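Local coordinates for protein ditrans,polycis-undecaprenyl-diphosphate synthase ((2E,6E)-farnesyl-diphosphate specific) (Acinetobacter baumannii, PDB 6ACS) that probably catalyses the sequential condensation of isopentenyl diphosphate with farnesyl diphosphate to give undecaprenyl diphosphate, the lipid carrier precursor used in bacterial cell wall synthesis, at residues H48-G53 / E127-T132; D167-Y172 / L197-A202; L178-L183 / T238-Q243. One frame throughout, in Å; residues are numbered along the deposited sequence.

Contact 1: residues H48-G53 / E127-T132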
ATOM      1  N   HIS B  48     -20.241  -7.830 -14.557  1.00 26.41           N
ATOM      2  CA  HIS B  48     -20.835  -7.724 -13.229  1.00 27.68           C
ATOM      3  C   HIS B  48     -20.562  -6.350 -12.624  1.00 27.51           C
ATOM      4  O   HIS B  48     -21.432  -5.764 -11.960  1.00 26.95           O
ATOM      5  CB  HIS B  48     -20.314  -8.834 -12.313  1.00 28.81           C
ATOM      6  CG  HIS B  48     -21.060  -8.933 -11.018  1.00 28.21           C
ATOM      7  ND1 HIS B  48     -22.373  -9.349 -10.949  1.00 30.83           N
ATOM      8  CD2 HIS B  48     -20.692  -8.638  -9.749  1.00 28.17           C
ATOM      9  CE1 HIS B  48     -22.771  -9.338  -9.687  1.00 31.85           C
ATOM     10  NE2 HIS B  48     -21.772  -8.905  -8.939  1.00 28.60           N
ATOM     11  N   CYS B  49     -19.353  -5.820 -12.839  1.00 27.39           N
ATOM     12  CA  CYS B  49     -19.049  -4.487 -12.328  1.00 26.36           C
ATOM     13  C   CYS B  49     -19.995  -3.455 -12.928  1.00 23.93           C
ATOM     14  O   CYS B  49     -20.498  -2.578 -12.219  1.00 30.41           O
ATOM     15  CB  CYS B  49     -17.591  -4.124 -12.617  1.00 25.20           C
ATOM     16  SG  CYS B  49     -16.425  -5.047 -11.576  1.00 29.23           S
ATOM     17  N   VAL B  50     -20.225  -3.529 -14.241  1.00 27.15           N
ATOM     18  CA  VAL B  50     -21.118  -2.566 -14.879  1.00 33.54           C
ATOM     19  C   VAL B  50     -22.536  -2.708 -14.340  1.00 36.24           C
ATOM     20  O   VAL B  50     -23.208  -1.709 -14.047  1.00 35.34           O
ATOM     21  CB  VAL B  50     -21.100  -2.752 -16.407  1.00 37.41           C
ATOM     22  CG1 VAL B  50     -22.309  -2.072 -17.027  1.00 37.62           C
ATOM     23  CG2 VAL B  50     -19.816  -2.218 -17.004  1.00 37.42           C
ATOM     24  N   LYS B  51     -22.998  -3.951 -14.151  1.00 34.05           N
ATOM     25  CA  LYS B  51     -24.367  -4.175 -13.680  1.00 35.02           C
ATOM     26  C   LYS B  51     -24.572  -3.744 -12.232  1.00 36.40           C
ATOM     27  O   LYS B  51     -25.717  -3.505 -11.819  1.00 37.50           O
ATOM     28  CB  LYS B  51     -24.742  -5.649 -13.850  1.00 38.41           C
ATOM     29  CG  LYS B  51     -24.885  -6.054 -15.310  1.00 45.38           C
ATOM     30  CD  LYS B  51     -25.147  -7.532 -15.459  1.00 53.06           C
ATOM     31  CE  LYS B  51     -26.583  -7.881 -15.122  1.00 61.48           C
ATOM     32  NZ  LYS B  51     -26.893  -9.303 -15.460  1.00 66.16           N
ATOM     33  N   THR B  52     -23.518  -3.753 -11.416  1.00 32.06           N
ATOM     34  CA  THR B  52     -23.638  -3.374 -10.012  1.00 31.39           C
ATOM     35  C   THR B  52     -23.280  -1.916  -9.744  1.00 34.04           C
ATOM     36  O   THR B  52     -23.341  -1.477  -8.590  1.00 38.13           O
ATOM     37  CB  THR B  52     -22.802  -4.310  -9.134  1.00 32.13           C
ATOM     38  OG1 THR B  52     -21.440  -4.301  -9.578  1.00 31.11           O
ATOM     39  CG2 THR B  52     -23.340  -5.717  -9.241  1.00 29.20           C
ATOM     40  N   GLY B  53     -22.818  -1.179 -10.740  1.00 29.44           N
ATOM     41  CA  GLY B  53     -22.555   0.220 -10.524  1.00 31.26           C
ATOM     42  C   GLY B  53     -21.150   0.534 -10.064  1.00 28.84           C
ATOM     43  O   GLY B  53     -20.903   1.664  -9.641  1.00 30.39           O
ATOM     44  N   GLU B 127     -19.159   6.676 -20.255  1.00 69.47           N
ATOM     45  CA  GLU B 127     -19.143   7.262 -18.925  1.00 67.26           C
ATOM     46  C   GLU B 127     -19.700   6.361 -17.827  1.00 54.20           C
ATOM     47  O   GLU B 127     -19.841   6.825 -16.692  1.00 55.65           O
ATOM     48  CB  GLU B 127     -19.913   8.586 -18.962  1.00 78.51           C
ATOM     49  CG  GLU B 127     -21.334   8.433 -19.487  1.00 87.68           C
ATOM     50  CD  GLU B 127     -22.347   8.191 -18.380  1.00 95.69           C
ATOM     51  OE1 GLU B 127     -22.033   8.499 -17.209  1.00 97.49           O
ATOM     52  OE2 GLU B 127     -23.448   7.677 -18.678  1.00 98.82           O
ATOM     53  N   ALA B 128     -19.995   5.086 -18.095  1.00 43.72           N
ATOM     54  CA  ALA B 128     -20.570   4.294 -17.011  1.00 38.64           C
ATOM     55  C   ALA B 128     -19.523   3.650 -16.112  1.00 38.21           C
ATOM     56  O   ALA B 128     -19.768   3.487 -14.910  1.00 38.35           O
ATOM     57  CB  ALA B 128     -21.469   3.189 -17.569  1.00 39.88           C
ATOM     58  N   MET B 129     -18.368   3.294 -16.656  1.00 31.99           N
ATOM     59  CA  MET B 129     -17.326   2.646 -15.869  1.00 26.51           C
ATOM     60  C   MET B 129     -16.022   2.834 -16.616  1.00 26.91           C
ATOM     61  O   MET B 129     -16.027   3.000 -17.834  1.00 30.77           O
ATOM     62  CB  MET B 129     -17.604   1.158 -15.652  1.00 30.06           C
ATOM     63  CG  MET B 129     -16.643   0.500 -14.679  1.00 33.88           C
ATOM     64  SD  MET B 129     -16.993  -1.253 -14.428  1.00 39.02           S
ATOM     65  CE  MET B 129     -16.248  -1.984 -15.883  1.00 36.09           C
ATOM     66  N   THR B 130     -14.917   2.860 -15.875  1.00 27.35           N
ATOM     67  CA  THR B 130     -13.586   2.866 -16.460  1.00 28.10           C
ATOM     68  C   THR B 130     -12.911   1.531 -16.180  1.00 28.44           C
ATOM     69  O   THR B 130     -12.801   1.115 -15.021  1.00 27.69           O
ATOM     70  CB  THR B 130     -12.746   4.014 -15.914  1.00 28.56           C
ATOM     71  OG1 THR B 130     -13.349   5.249 -16.303  1.00 28.85           O
ATOM     72  CG2 THR B 130     -11.317   3.933 -16.462  1.00 26.88           C
ATOM     73  N   LEU B 131     -12.465   0.873 -17.240  1.00 25.87           N
ATOM     74  CA  LEU B 131     -11.647  -0.324 -17.156  1.00 25.63           C
ATOM     75  C   LEU B 131     -10.203   0.067 -17.466  1.00 23.72           C
ATOM     76  O   LEU B 131      -9.908   0.544 -18.565  1.00 25.32           O
ATOM     77  CB  LEU B 131     -12.146  -1.392 -18.132  1.00 25.01           C
ATOM     78  CG  LEU B 131     -11.245  -2.628 -18.299  1.00 23.39           C
ATOM     79  CD1 LEU B 131     -11.115  -3.373 -16.983  1.00 25.63           C
ATOM     80  CD2 LEU B 131     -11.802  -3.560 -19.371  1.00 27.66           C
ATOM     81  N   THR B 132      -9.318  -0.102 -16.494  1.00 22.49           N
ATOM     82  CA  THR B 132      -7.911   0.240 -16.664  1.00 22.12           C
ATOM     83  C   THR B 132      -7.077  -1.029 -16.706  1.00 24.59           C
ATOM     84  O   THR B 132      -7.195  -1.889 -15.821  1.00 24.30           O
ATOM     85  CB  THR B 132      -7.427   1.152 -15.536  1.00 22.97           C
ATOM     86  OG1 THR B 132      -8.183   2.373 -15.569  1.00 25.09           O
ATOM     87  CG2 THR B 132      -5.931   1.471 -15.720  1.00 22.71           C
TER
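No flat group stands between Met-129 and its two partners, Cys-49 and Val-50. The one ring in the two segments, that of His-48, lies away from the meeting point. Thr-52 CG2 sits 3.5 Å above one face of that ring, shifted toward its rim. The contact itself is made by a thioether, a methylene and a methyl. Met-129 runs straight out from the strand, with CG anti to the backbone N (chi1 -172°), and then bends at the last torsion (chi3 80°). The first two torsions, both extended, bring SD to the helix, and the bend turns CE toward Val-50. Met-129 SD touches Cys-49 CB at 3.4 Å. Met-129 CE meets Val-50 CG2 at 3.7 Å. Met-129 SD is also near Val-50 CG2, at 3.9 Å, so this one methyl touches both ends of the S-CH3 bond. Cys-49 uses its CB here rather than its thiol. No hydrogen bond joins the two segments, and the contact is apolar throughout. Within 48-53 the helix comes to its end. His-48 O accepts from Thr-52 N at 2.9 Å and from Thr-52 OG1 at 2.8 Å, the two donors coming from opposite faces of the carbonyl plane. Gly-53 then leaves the helix with positive phi and closes it as a Schellman motif through two weak bonds. Helix 42-52 lies against the central parallel sheet and forms the crossover between strands 12-17 and 56-61, a beta-alpha-beta unit. Strand 129-134 runs between strands 97-102 and 56-61, and Met-129 shares backbone hydrogen bonding with Ala-98. Val-50 also rests on Ile-97 of strand 97-102. Cys-49 also touches Phe-221 of helix 218-235.

Contact 2: residues D167-Y172 / L197-A202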
ATOM      1  N   ASP B 167      -1.397  16.537  -1.021  1.00 19.55           N
ATOM      2  CA  ASP B 167      -2.451  16.975  -1.935  1.00 21.39           C
ATOM      3  C   ASP B 167      -1.887  17.352  -3.293  1.00 19.82           C
ATOM      4  O   ASP B 167      -2.467  17.011  -4.333  1.00 20.74           O
ATOM      5  CB  ASP B 167      -3.210  18.153  -1.338  1.00 24.98           C
ATOM      6  CG  ASP B 167      -4.115  17.738  -0.200  1.00 35.57           C
ATOM      7  OD1 ASP B 167      -4.451  16.532  -0.103  1.00 38.09           O
ATOM      8  OD2 ASP B 167      -4.463  18.614   0.607  1.00 40.69           O
ATOM      9  N   LEU B 168      -0.742  18.029  -3.302  1.00 19.10           N
ATOM     10  CA  LEU B 168      -0.124  18.399  -4.568  1.00 22.18           C
ATOM     11  C   LEU B 168       0.405  17.163  -5.299  1.00 19.86           C
ATOM     12  O   LEU B 168       0.194  17.000  -6.509  1.00 20.40           O
ATOM     13  CB  LEU B 168       0.977  19.438  -4.311  1.00 23.62           C
ATOM     14  CG  LEU B 168       1.606  20.079  -5.563  1.00 24.37           C
ATOM     15  CD1 LEU B 168       2.121  21.500  -5.266  1.00 24.26           C
ATOM     16  CD2 LEU B 168       2.759  19.217  -6.104  1.00 24.71           C
ATOM     17  N   PHE B 169       1.101  16.292  -4.575  1.00 17.55           N
ATOM     18  CA  PHE B 169       1.708  15.111  -5.178  1.00 17.49           C
ATOM     19  C   PHE B 169       0.662  14.187  -5.777  1.00 19.51           C
ATOM     20  O   PHE B 169       0.879  13.608  -6.846  1.00 19.71           O
ATOM     21  CB  PHE B 169       2.529  14.366  -4.120  1.00 20.06           C
ATOM     22  CG  PHE B 169       3.296  13.193  -4.666  1.00 18.57           C
ATOM     23  CD1 PHE B 169       4.499  13.381  -5.330  1.00 21.82           C
ATOM     24  CD2 PHE B 169       2.810  11.903  -4.507  1.00 18.09           C
ATOM     25  CE1 PHE B 169       5.207  12.287  -5.827  1.00 21.25           C
ATOM     26  CE2 PHE B 169       3.497  10.820  -4.993  1.00 21.49           C
ATOM     27  CZ  PHE B 169       4.708  11.007  -5.650  1.00 20.54           C
ATOM     28  N   ALA B 170      -0.501  14.079  -5.126  1.00 19.68           N
ATOM     29  CA  ALA B 170      -1.514  13.129  -5.560  1.00 19.46           C
ATOM     30  C   ALA B 170      -1.956  13.361  -7.002  1.00 22.00           C
ATOM     31  O   ALA B 170      -2.372  12.409  -7.686  1.00 20.53           O
ATOM     32  CB  ALA B 170      -2.712  13.203  -4.601  1.00 19.96           C
ATOM     33  N   LYS B 171      -1.869  14.607  -7.489  1.00 20.07           N
ATOM     34  CA  LYS B 171      -2.353  14.925  -8.827  1.00 20.20           C
ATOM     35  C   LYS B 171      -1.451  14.383  -9.927  1.00 19.41           C
ATOM     36  O   LYS B 171      -1.819  14.471 -11.099  1.00 20.39           O
ATOM     37  CB  LYS B 171      -2.533  16.436  -8.994  1.00 20.92           C
ATOM     38  CG  LYS B 171      -3.555  17.048  -8.037  1.00 24.03           C
ATOM     39  CD  LYS B 171      -4.934  16.448  -8.286  1.00 28.87           C
ATOM     40  CE  LYS B 171      -6.017  17.173  -7.511  1.00 36.40           C
ATOM     41  NZ  LYS B 171      -7.287  16.401  -7.492  1.00 39.25           N
ATOM     42  N   TYR B 172      -0.299  13.826  -9.578  1.00 20.37           N
ATOM     43  CA  TYR B 172       0.639  13.281 -10.548  1.00 20.24           C
ATOM     44  C   TYR B 172       0.674  11.756 -10.561  1.00 22.08           C
ATOM     45  O   TYR B 172       1.350  11.167 -11.415  1.00 21.39           O
ATOM     46  CB  TYR B 172       2.044  13.809 -10.248  1.00 21.17           C
ATOM     47  CG  TYR B 172       2.168  15.304 -10.441  1.00 21.36           C
ATOM     48  CD1 TYR B 172       1.851  16.191  -9.417  1.00 21.93           C
ATOM     49  CD2 TYR B 172       2.619  15.826 -11.652  1.00 21.63           C
ATOM     50  CE1 TYR B 172       1.982  17.575  -9.586  1.00 20.64           C
ATOM     51  CE2 TYR B 172       2.757  17.207 -11.831  1.00 23.45           C
ATOM     52  CZ  TYR B 172       2.442  18.070 -10.791  1.00 23.54           C
ATOM     53  OH  TYR B 172       2.567  19.440 -10.949  1.00 26.29           O
ATOM     54  N   LEU B 197      -0.902  -1.262  -7.019  1.00 30.75           N
ATOM     55  CA  LEU B 197      -1.401   0.098  -6.729  1.00 25.55           C
ATOM     56  C   LEU B 197      -1.175   0.591  -5.292  1.00 27.99           C
ATOM     57  O   LEU B 197      -2.119   0.810  -4.525  1.00 30.20           O
ATOM     58  CB  LEU B 197      -2.883   0.122  -7.025  1.00 19.23           C
ATOM     59  CG  LEU B 197      -3.301  -0.190  -8.448  1.00 23.75           C
ATOM     60  CD1 LEU B 197      -4.834  -0.325  -8.487  1.00 26.60           C
ATOM     61  CD2 LEU B 197      -2.832   0.938  -9.345  1.00 23.88           C
ATOM     62  N   LEU B 198       0.084   0.864  -4.959  1.00 22.47           N
ATOM     63  CA  LEU B 198       0.441   1.161  -3.568  1.00 20.55           C
ATOM     64  C   LEU B 198      -0.221   2.443  -3.061  1.00 24.72           C
ATOM     65  O   LEU B 198      -0.848   2.459  -1.990  1.00 22.67           O
ATOM     66  CB  LEU B 198       1.961   1.285  -3.452  1.00 21.37           C
ATOM     67  CG  LEU B 198       2.733   0.077  -3.969  1.00 23.88           C
ATOM     68  CD1 LEU B 198       4.239   0.381  -3.929  1.00 22.58           C
ATOM     69  CD2 LEU B 198       2.403  -1.206  -3.184  1.00 22.76           C
ATOM     70  N   TRP B 199      -0.081   3.536  -3.809  1.00 21.64           N
ATOM     71  CA  TRP B 199      -0.710   4.789  -3.398  1.00 22.14           C
ATOM     72  C   TRP B 199      -2.229   4.661  -3.402  1.00 22.74           C
ATOM     73  O   TRP B 199      -2.903   5.061  -2.442  1.00 23.50           O
ATOM     74  CB  TRP B 199      -0.244   5.916  -4.329  1.00 19.78           C
ATOM     75  CG  TRP B 199      -0.807   7.283  -4.025  1.00 19.38           C
ATOM     76  CD1 TRP B 199      -2.021   7.790  -4.435  1.00 21.20           C
ATOM     77  CD2 TRP B 199      -0.173   8.323  -3.275  1.00 21.09           C
ATOM     78  NE1 TRP B 199      -2.180   9.081  -3.964  1.00 23.36           N
ATOM     79  CE2 TRP B 199      -1.050   9.431  -3.260  1.00 22.06           C
ATOM     80  CE3 TRP B 199       1.063   8.430  -2.617  1.00 20.54           C
ATOM     81  CZ2 TRP B 199      -0.735  10.619  -2.612  1.00 19.89           C
ATOM     82  CZ3 TRP B 199       1.364   9.617  -1.985  1.00 19.21           C
ATOM     83  CH2 TRP B 199       0.477  10.682  -1.976  1.00 19.71           C
ATOM     84  N   GLN B 200      -2.782   4.096  -4.483  1.00 19.68           N
ATOM     85  CA  GLN B 200      -4.218   4.125  -4.719  1.00 20.40           C
ATOM     86  C   GLN B 200      -4.972   3.139  -3.838  1.00 23.97           C
ATOM     87  O   GLN B 200      -6.179   3.305  -3.632  1.00 22.29           O
ATOM     88  CB  GLN B 200      -4.508   3.811  -6.190  1.00 20.00           C
ATOM     89  CG  GLN B 200      -3.833   4.784  -7.196  1.00 19.26           C
ATOM     90  CD  GLN B 200      -2.437   4.359  -7.663  1.00 20.56           C
ATOM     91  OE1 GLN B 200      -1.717   3.633  -6.981  1.00 21.04           O
ATOM     92  NE2 GLN B 200      -2.054   4.828  -8.841  1.00 21.39           N
ATOM     93  N   ALA B 201      -4.286   2.141  -3.303  1.00 23.93           N
ATOM     94  CA  ALA B 201      -4.930   1.125  -2.477  1.00 25.00           C
ATOM     95  C   ALA B 201      -4.590   1.291  -1.002  1.00 23.09           C
ATOM     96  O   ALA B 201      -4.728   0.334  -0.223  1.00 23.17           O
ATOM     97  CB  ALA B 201      -4.546  -0.270  -2.975  1.00 27.26           C
ATOM     98  N   ALA B 202      -4.207   2.505  -0.595  1.00 21.43           N
ATOM     99  CA  ALA B 202      -3.766   2.729   0.779  1.00 21.92           C
ATOM    100  C   ALA B 202      -4.809   2.315   1.796  1.00 20.35           C
ATOM    101  O   ALA B 202      -4.452   1.912   2.912  1.00 21.08           O
ATOM    102  CB  ALA B 202      -3.438   4.199   1.012  1.00 22.40           C
TER
HETATM  103  O   HOH W   1      -3.687  10.371  -6.351  1.00 21.04           O
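Phe-169 and Trp-199 form an aromatic pair that is neither stacked nor T-shaped. The ring planes are inclined at 57°, and the phenyl centroid is 5.3 Å from that of the indole six-membered ring. Phe-169 CD2 lies over one face of the indole, 3.7 Å from Trp-199 CH2. Relative to the phenyl ring, Trp-199 CH2 sits at the edge, near the ring plane. The next atoms round also touch, with Phe-169 CE2 at 3.9 Å from Trp-199 CZ3. Each aromatic side chain has its CG anti to the backbone N (chi1 -175° in Phe-169, -180° in Trp-199), which carries the two rings out from their backbones to meet. A smaller apolar contact lies beside the pair. Ala-170 CB approaches Trp-199 CZ2 obliquely at 3.8 Å. The protein is a homodimer, and Phe-169 and Trp-199 also reach its subunit interface. Phe-169 packs on Ala-147 of the second subunit, and Trp-199 on Met-140 of the second subunit. Helix 166-170 thus meets the loop between strands 183-186 and 205-208 where the two chains come together. Polar links across the contact run through water. One water donates to Ala-170 O at 2.8 Å and accepts a weak bond from Trp-199 NE1 at 3.1 Å. It bridges the carbonyl of Ala-170 and the indole N-H. Backbone bonds shape the loop that presents the tryptophan. Ala-201 N bonds to Leu-197 O at 2.8 Å, and a type I beta turn runs from Trp-199 to Ala-202. Next to the tryptophan, Gln-200 turns elsewhere, and its NE2 bonds to Asp-142 OD2 and Ser-174 O.

Contact 3: residues L178-L183 / T238-Q243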
ATOM      1  N   LEU B 178     -10.056   9.120 -10.548  1.00 23.34           N
ATOM      2  CA  LEU B 178     -10.996   8.060 -10.217  1.00 23.58           C
ATOM      3  C   LEU B 178     -11.050   7.881  -8.707  1.00 22.96           C
ATOM      4  O   LEU B 178     -10.145   8.326  -7.991  1.00 23.33           O
ATOM      5  CB  LEU B 178     -10.584   6.740 -10.885  1.00 21.49           C
ATOM      6  CG  LEU B 178     -10.544   6.740 -12.415  1.00 25.77           C
ATOM      7  CD1 LEU B 178     -10.049   5.388 -12.924  1.00 26.50           C
ATOM      8  CD2 LEU B 178     -11.919   7.061 -13.007  1.00 28.25           C
ATOM      9  N   PRO B 179     -12.099   7.245  -8.178  1.00 23.32           N
ATOM     10  CA  PRO B 179     -12.129   6.964  -6.733  1.00 24.06           C
ATOM     11  C   PRO B 179     -10.928   6.130  -6.321  1.00 24.17           C
ATOM     12  O   PRO B 179     -10.391   5.365  -7.120  1.00 24.23           O
ATOM     13  CB  PRO B 179     -13.432   6.170  -6.550  1.00 26.04           C
ATOM     14  CG  PRO B 179     -14.266   6.504  -7.737  1.00 29.08           C
ATOM     15  CD  PRO B 179     -13.293   6.732  -8.868  1.00 25.10           C
ATOM     16  N   ALA B 180     -10.517   6.265  -5.055  1.00 21.26           N
ATOM     17  CA  ALA B 180      -9.459   5.403  -4.540  1.00 23.83           C
ATOM     18  C   ALA B 180      -9.940   3.961  -4.561  1.00 20.24           C
ATOM     19  O   ALA B 180     -11.136   3.698  -4.500  1.00 20.51           O
ATOM     20  CB  ALA B 180      -9.049   5.791  -3.117  1.00 25.02           C
ATOM     21  N   VAL B 181      -8.994   3.034  -4.660  1.00 21.13           N
ATOM     22  CA  VAL B 181      -9.332   1.609  -4.699  1.00 21.29           C
ATOM     23  C   VAL B 181      -9.941   1.203  -3.364  1.00 22.01           C
ATOM     24  O   VAL B 181      -9.348   1.415  -2.297  1.00 22.37           O
ATOM     25  CB  VAL B 181      -8.095   0.755  -5.025  1.00 21.12           C
ATOM     26  CG1 VAL B 181      -8.437  -0.761  -4.927  1.00 21.97           C
ATOM     27  CG2 VAL B 181      -7.559   1.093  -6.422  1.00 22.07           C
ATOM     28  N   ASP B 182     -11.147   0.634  -3.419  1.00 19.41           N
ATOM     29  CA  ASP B 182     -11.863   0.159  -2.237  1.00 22.92           C
ATOM     30  C   ASP B 182     -11.624  -1.306  -1.967  1.00 20.62           C
ATOM     31  O   ASP B 182     -11.670  -1.745  -0.798  1.00 20.38           O
ATOM     32  CB  ASP B 182     -13.373   0.325  -2.417  1.00 29.65           C
ATOM     33  CG  ASP B 182     -13.788   1.737  -2.542  1.00 43.57           C
ATOM     34  OD1 ASP B 182     -13.338   2.574  -1.730  1.00 50.31           O
ATOM     35  OD2 ASP B 182     -14.577   2.011  -3.453  1.00 49.50           O
ATOM     36  N   LEU B 183     -11.468  -2.081  -3.036  1.00 20.20           N
ATOM     37  CA  LEU B 183     -11.301  -3.519  -2.890  1.00 19.53           C
ATOM     38  C   LEU B 183     -10.215  -3.978  -3.843  1.00 20.40           C
ATOM     39  O   LEU B 183     -10.315  -3.731  -5.046  1.00 20.64           O
ATOM     40  CB  LEU B 183     -12.606  -4.248  -3.220  1.00 17.99           C
ATOM     41  CG  LEU B 183     -12.507  -5.775  -3.312  1.00 20.01           C
ATOM     42  CD1 LEU B 183     -12.123  -6.408  -1.958  1.00 20.04           C
ATOM     43  CD2 LEU B 183     -13.860  -6.332  -3.785  1.00 21.73           C
ATOM     44  N   THR B 238     -14.200   3.927   4.523  1.00 50.38           N
ATOM     45  CA  THR B 238     -13.089   4.851   4.651  1.00 50.63           C
ATOM     46  C   THR B 238     -13.629   6.286   4.677  1.00 50.27           C
ATOM     47  O   THR B 238     -14.795   6.545   4.366  1.00 50.29           O
ATOM     48  CB  THR B 238     -12.118   4.688   3.482  1.00 49.61           C
ATOM     49  OG1 THR B 238     -12.785   5.048   2.266  1.00 49.51           O
ATOM     50  CG2 THR B 238     -11.675   3.228   3.361  1.00 50.54           C
ATOM     51  N   SER B 239     -12.754   7.240   4.984  1.00 57.55           N
ATOM     52  CA  SER B 239     -13.198   8.631   4.986  1.00 62.21           C
ATOM     53  C   SER B 239     -13.545   9.087   3.575  1.00 58.58           C
ATOM     54  O   SER B 239     -14.577   9.746   3.352  1.00 57.05           O
ATOM     55  CB  SER B 239     -12.114   9.520   5.594  1.00 67.98           C
ATOM     56  OG  SER B 239     -11.774   9.075   6.895  1.00 72.77           O
ATOM     57  N   GLU B 240     -12.710   8.706   2.603  1.00 54.23           N
ATOM     58  CA  GLU B 240     -12.975   9.087   1.225  1.00 55.51           C
ATOM     59  C   GLU B 240     -14.253   8.437   0.715  1.00 52.94           C
ATOM     60  O   GLU B 240     -14.988   9.044  -0.069  1.00 48.29           O
ATOM     61  CB  GLU B 240     -11.808   8.720   0.317  1.00 62.67           C
ATOM     62  CG  GLU B 240     -12.080   9.160  -1.109  1.00 70.33           C
ATOM     63  CD  GLU B 240     -11.137   8.557  -2.110  1.00 74.08           C
ATOM     64  OE1 GLU B 240      -9.940   8.419  -1.773  1.00 80.91           O
ATOM     65  OE2 GLU B 240     -11.598   8.230  -3.232  1.00 66.11           O
ATOM     66  N   GLN B 241     -14.528   7.198   1.133  1.00 51.00           N
ATOM     67  CA  GLN B 241     -15.788   6.569   0.750  1.00 51.81           C
ATOM     68  C   GLN B 241     -16.978   7.363   1.270  1.00 52.86           C
ATOM     69  O   GLN B 241     -17.966   7.564   0.550  1.00 56.64           O
ATOM     70  CB  GLN B 241     -15.844   5.136   1.275  1.00 52.46           C
ATOM     71  CG  GLN B 241     -15.075   4.139   0.446  1.00 54.58           C
ATOM     72  CD  GLN B 241     -14.877   2.825   1.181  1.00 55.71           C
ATOM     73  OE1 GLN B 241     -15.277   2.687   2.335  1.00 50.41           O
ATOM     74  NE2 GLN B 241     -14.242   1.862   0.522  1.00 58.62           N
ATOM     75  N   ILE B 242     -16.907   7.815   2.521  1.00 53.37           N
ATOM     76  CA  ILE B 242     -18.014   8.564   3.106  1.00 56.95           C
ATOM     77  C   ILE B 242     -18.233   9.866   2.342  1.00 62.29           C
ATOM     78  O   ILE B 242     -19.376  10.248   2.044  1.00 63.35           O
ATOM     79  CB  ILE B 242     -17.751   8.807   4.605  1.00 60.81           C
ATOM     80  CG1 ILE B 242     -17.790   7.471   5.366  1.00 58.66           C
ATOM     81  CG2 ILE B 242     -18.751   9.803   5.174  1.00 60.95           C
ATOM     82  CD1 ILE B 242     -17.241   7.538   6.770  1.00 57.37           C
ATOM     83  N   GLN B 243     -17.140  10.544   1.970  1.00 58.78           N
ATOM     84  CA  GLN B 243     -17.291  11.786   1.213  1.00 62.86           C
ATOM     85  C   GLN B 243     -17.786  11.526  -0.210  1.00 64.21           C
ATOM     86  O   GLN B 243     -18.584  12.307  -0.749  1.00 62.13           O
ATOM     87  CB  GLN B 243     -15.974  12.561   1.204  1.00 69.84           C
ATOM     88  CG  GLN B 243     -15.492  12.989   2.593  1.00 76.77           C
ATOM     89  CD  GLN B 243     -16.593  13.619   3.454  1.00 83.32           C
ATOM     90  OE1 GLN B 243     -16.699  13.327   4.648  1.00 85.78           O
ATOM     91  NE2 GLN B 243     -17.404  14.493   2.855  1.00 84.65           N
TER
HETATM   92  O   HOH W   2     -12.005   0.023   1.536  1.00 26.88           O
HETATM   93  O   HOH W   3     -11.333   4.682  -0.163  1.00 42.63           O
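Asp-182 and Gln-241 reach for each other from opposite directions. Their carboxylate and amide planes are turned 59° apart. Gln-241 NE2 donates to Asp-182 OD1 at 2.5 Å, a length so short that its exact value is doubtful. The oxygen lies close to the amide plane of the glutamine. From the aspartate side, the donor stands above the carboxylate, 61° out of its plane. The other aspartate oxygen, OD2, accepts from Gln-11 N, so the buried carboxylate is held at both oxygens. Such bonding would probably help it stay charged.

Glu-240 comes in from one residue earlier on the helix. Its CG is anti to the backbone N (chi1 -178°) and the chain stays extended beyond, which carries the carboxylate to Ala-180. Ala-180 N donates to Glu-240 OE2 at 2.9 Å in a nearly straight bond, though the place of OE2 is less sure. Ala-180 CB also lies near this carboxylate, but the spacing from Glu-240 OE1 is doubtfully short.

Two waters add to the contact. One lies within hydrogen-bonding distance of Asp-182 O and accepts a weak bond from Gln-241 NE2. The other is hydrogen-bonded to Thr-238 OG1 at 2.9 Å and donates weakly to Asp-182 OD1.

Gln-241 is steadied from its own helix as well. Gln-241 OE1 accepts from Thr-238 N at 2.7 Å, which leaves the NE2 side of the amide turned to the aspartate. Arg-192 of the second subunit packs on both Thr-238 and Gln-241. The side chain of Gln-241 is about 6 Å from that of Glu-205, a predicted magnesium ligand. In return for the OE1 bond, Gln-241 N donates to Thr-238 OG1 at 3.0 Å. This reciprocal pair is a capping box, with Thr-238 as the N-cap of helix 239-252.

Overall arrangement
Contact 1 is the buried one, while contacts 2 and 3 are partly buried. All three lie in one chain, but only contacts 2 and 3 also touch the second subunit. Contact 1 joins a helix to the central sheet by apolar groups alone. Contact 2 is aromatic, with a water bridge, and contact 3 relies on hydrogen bonds to acidic side chains. Contacts 2 and 3 are neighbours, their centres about 12 Å apart. They are linked by a probable hydrogen bond from Val-181 N to Gln-200 O, and their segments alternate along the chain. Contact 1 touches contact 3 through Thr-130 and Leu-178, but does not touch contact 2.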